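Local coordinates for protein epsin-2 (PDB 6ENR) that binds membranes enriched in phosphatidylinositol 4,5- or 3,5-bisphosphate, probably through its ENTH domain, and is required for endocytosis and actin localization, at residues Arg24-Asn29 and Leu77-Tyr82. Residues are numbered along the deposited sequence; the frame is centred on the assembly and turned at random.
Sequences RDATAN and LTVLDY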
loop_
_atom_site.group_PDB
_atom_site.type_symbol
_atom_site.label_atom_id
_atom_site.label_comp_id
_atom_site.label_asym_id
_atom_site.label_seq_id
_atom_site.Cartn_x
_atom_site.Cartn_y
_atom_site.Cartn_z
ATOM N N ARG A 24 7.547 0.584 8.948
ATOM C CA ARG A 24 6.900 -0.132 10.068
ATOM C C ARG A 24 5.863 0.768 10.748
ATOM O O ARG A 24 4.682 0.391 10.955
ATOM C CB ARG A 24 8.021 -0.660 11.037
ATOM C CG ARG A 24 7.581 -1.507 12.247
ATOM C CD ARG A 24 8.714 -1.629 13.297
ATOM N NE ARG A 24 8.968 -0.339 13.995
ATOM C CZ ARG A 24 9.919 -0.117 14.914
ATOM N NH1 ARG A 24 10.748 -1.094 15.287
ATOM N NH2 ARG A 24 10.045 1.085 15.470
ATOM N N ASP A 25 6.211 2.031 11.011
ATOM C CA ASP A 25 5.250 2.916 11.663
ATOM C C ASP A 25 4.055 3.267 10.802
ATOM O O ASP A 25 2.879 3.328 11.292
ATOM C CB ASP A 25 5.981 4.175 12.152
ATOM C CG ASP A 25 6.944 3.884 13.284
ATOM O OD1 ASP A 25 7.007 2.743 13.787
ATOM O OD2 ASP A 25 7.700 4.822 13.662
ATOM N N ALA A 26 4.313 3.435 9.517
ATOM C CA ALA A 26 3.293 3.773 8.540
ATOM C C ALA A 26 2.196 2.697 8.408
ATOM O O ALA A 26 1.132 3.011 7.951
ATOM C CB ALA A 26 3.922 3.989 7.181
ATOM N N THR A 27 2.541 1.444 8.756
ATOM C CA THR A 27 1.686 0.278 8.524
ATOM C C THR A 27 1.373 -0.463 9.806
ATOM O O THR A 27 0.818 -1.550 9.741
ATOM C CB THR A 27 2.306 -0.647 7.483
ATOM O OG1 THR A 27 3.532 -1.177 7.985
ATOM C CG2 THR A 27 2.526 0.145 6.220
ATOM N N ALA A 28 1.645 0.184 10.953
ATOM C CA ALA A 28 1.441 -0.408 12.251
ATOM C C ALA A 28 -0.043 -0.704 12.530
ATOM O O ALA A 28 -0.971 -0.057 12.009
ATOM C CB ALA A 28 2.060 0.495 13.371
ATOM N N ASN A 29 -0.232 -1.699 13.382
ATOM C CA ASN A 29 -1.553 -2.184 13.756
ATOM C C ASN A 29 -2.143 -1.250 14.794
ATOM O O ASN A 29 -2.080 -1.524 16.011
ATOM C CB ASN A 29 -1.451 -3.654 14.327
ATOM C CG ASN A 29 -2.832 -4.252 14.626
ATOM O OD1 ASN A 29 -3.836 -3.750 14.087
ATOM N ND2 ASN A 29 -2.900 -5.287 15.478
ATOM N N LEU A 77 -2.075 -1.020 1.949
ATOM C CA LEU A 77 -2.774 -0.611 0.750
ATOM C C LEU A 77 -2.760 0.875 0.546
ATOM O O LEU A 77 -2.610 1.312 -0.618
ATOM C CB LEU A 77 -4.224 -1.099 0.679
ATOM C CG LEU A 77 -4.458 -2.521 0.190
ATOM C CD1 LEU A 77 -5.922 -2.823 0.277
ATOM C CD2 LEU A 77 -3.989 -2.680 -1.235
ATOM N N THR A 78 -2.955 1.653 1.619
ATOM C CA THR A 78 -2.893 3.126 1.491
ATOM C C THR A 78 -1.519 3.556 0.980
ATOM O O THR A 78 -1.397 4.475 0.098
ATOM C CB THR A 78 -3.196 3.818 2.832
ATOM O OG1 THR A 78 -4.507 3.392 3.274
ATOM C CG2 THR A 78 -3.206 5.374 2.672
ATOM N N VAL A 79 -0.472 2.966 1.590
ATOM C CA VAL A 79 0.937 3.239 1.167
ATOM C C VAL A 79 1.116 2.878 -0.268
ATOM O O VAL A 79 1.699 3.624 -1.038
ATOM C CB VAL A 79 1.998 2.555 2.121
ATOM C CG1 VAL A 79 3.384 2.670 1.558
ATOM C CG2 VAL A 79 1.932 3.078 3.516
ATOM N N LEU A 80 0.587 1.711 -0.686
ATOM C CA LEU A 80 0.815 1.287 -2.037
ATOM C C LEU A 80 0.121 2.253 -3.051
ATOM O O LEU A 80 0.700 2.656 -4.064
ATOM C CB LEU A 80 0.354 -0.150 -2.143
ATOM C CG LEU A 80 0.905 -1.069 -3.165
ATOM C CD1 LEU A 80 2.424 -1.030 -3.226
ATOM C CD2 LEU A 80 0.329 -2.463 -2.932
ATOM N N ASP A 81 -1.102 2.614 -2.701
ATOM C CA ASP A 81 -1.902 3.504 -3.480
ATOM C C ASP A 81 -1.143 4.817 -3.698
ATOM O O ASP A 81 -1.164 5.354 -4.811
ATOM C CB ASP A 81 -3.249 3.790 -2.756
ATOM C CG ASP A 81 -4.380 4.187 -3.704
ATOM O OD1 ASP A 81 -4.412 3.687 -4.832
ATOM O OD2 ASP A 81 -5.279 4.966 -3.317
ATOM N N TYR A 82 -0.466 5.329 -2.663
ATOM C CA TYR A 82 0.307 6.563 -2.749
ATOM C C TYR A 82 1.562 6.347 -3.607
ATOM O O TYR A 82 1.836 7.104 -4.508
ATOM C CB TYR A 82 0.687 7.083 -1.350
ATOM C CG TYR A 82 1.216 8.481 -1.355
ATOM C CD1 TYR A 82 0.337 9.575 -1.226
ATOM C CD2 TYR A 82 2.563 8.737 -1.466
ATOM C CE1 TYR A 82 0.818 10.900 -1.222
ATOM C CE2 TYR A 82 3.036 10.026 -1.520
ATOM C CZ TYR A 82 2.123 11.105 -1.391
ATOM O OH TYR A 82 2.601 12.339 -1.449
#
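Val79 meets Thr27 and Ala26 through a single methyl, CG2. Thr27 CG2 is the nearer partner, 4.0 Å from Val79 CG2. Ala26 CB lies 4.3 Å from Val79 CG2. The side chains of Thr27 and Val79 cross at about a right angle and touch through CG2 on each. In Val79, CG1 is anti to the backbone N (chi1 171°), which leaves CG2 beside that N, on the side of Ala26 and Thr27. The contact is purely apolar and small, burying 76 Å² in all. All three residues are buried, and the CA atoms of Ala26 and Val79 are the nearest pair across the segments, 7.8 Å apart.

The polar branch of Thr27 has other work. Its OG1 is hydrogen-bonded to Val23 O and Arg62 NH1, which holds the hydroxyl while CG2 meets Val79. The loose side is the outer face of helix 19-26. There Arg24 and Asp25 are exposed and do not reach segment 77-82. Arg24 NE and Asp25 OD1 form a long salt bridge of 3.7 Å, with the carboxylate oxygen in the guanidinium plane.

This is core packing of the all-helical ENTH domain, between Ala26-Thr27 and the middle of helix 70-86. Ala28 O accepts a hydrogen bond from Lys75 NZ, a further tie to helix 70-86. Helix 36-45 adjoins the contact through Thr38 on Ala26 and Leu39 on Val79. Helix 49-63 supplies Leu59, which touches both Thr27 and Val79.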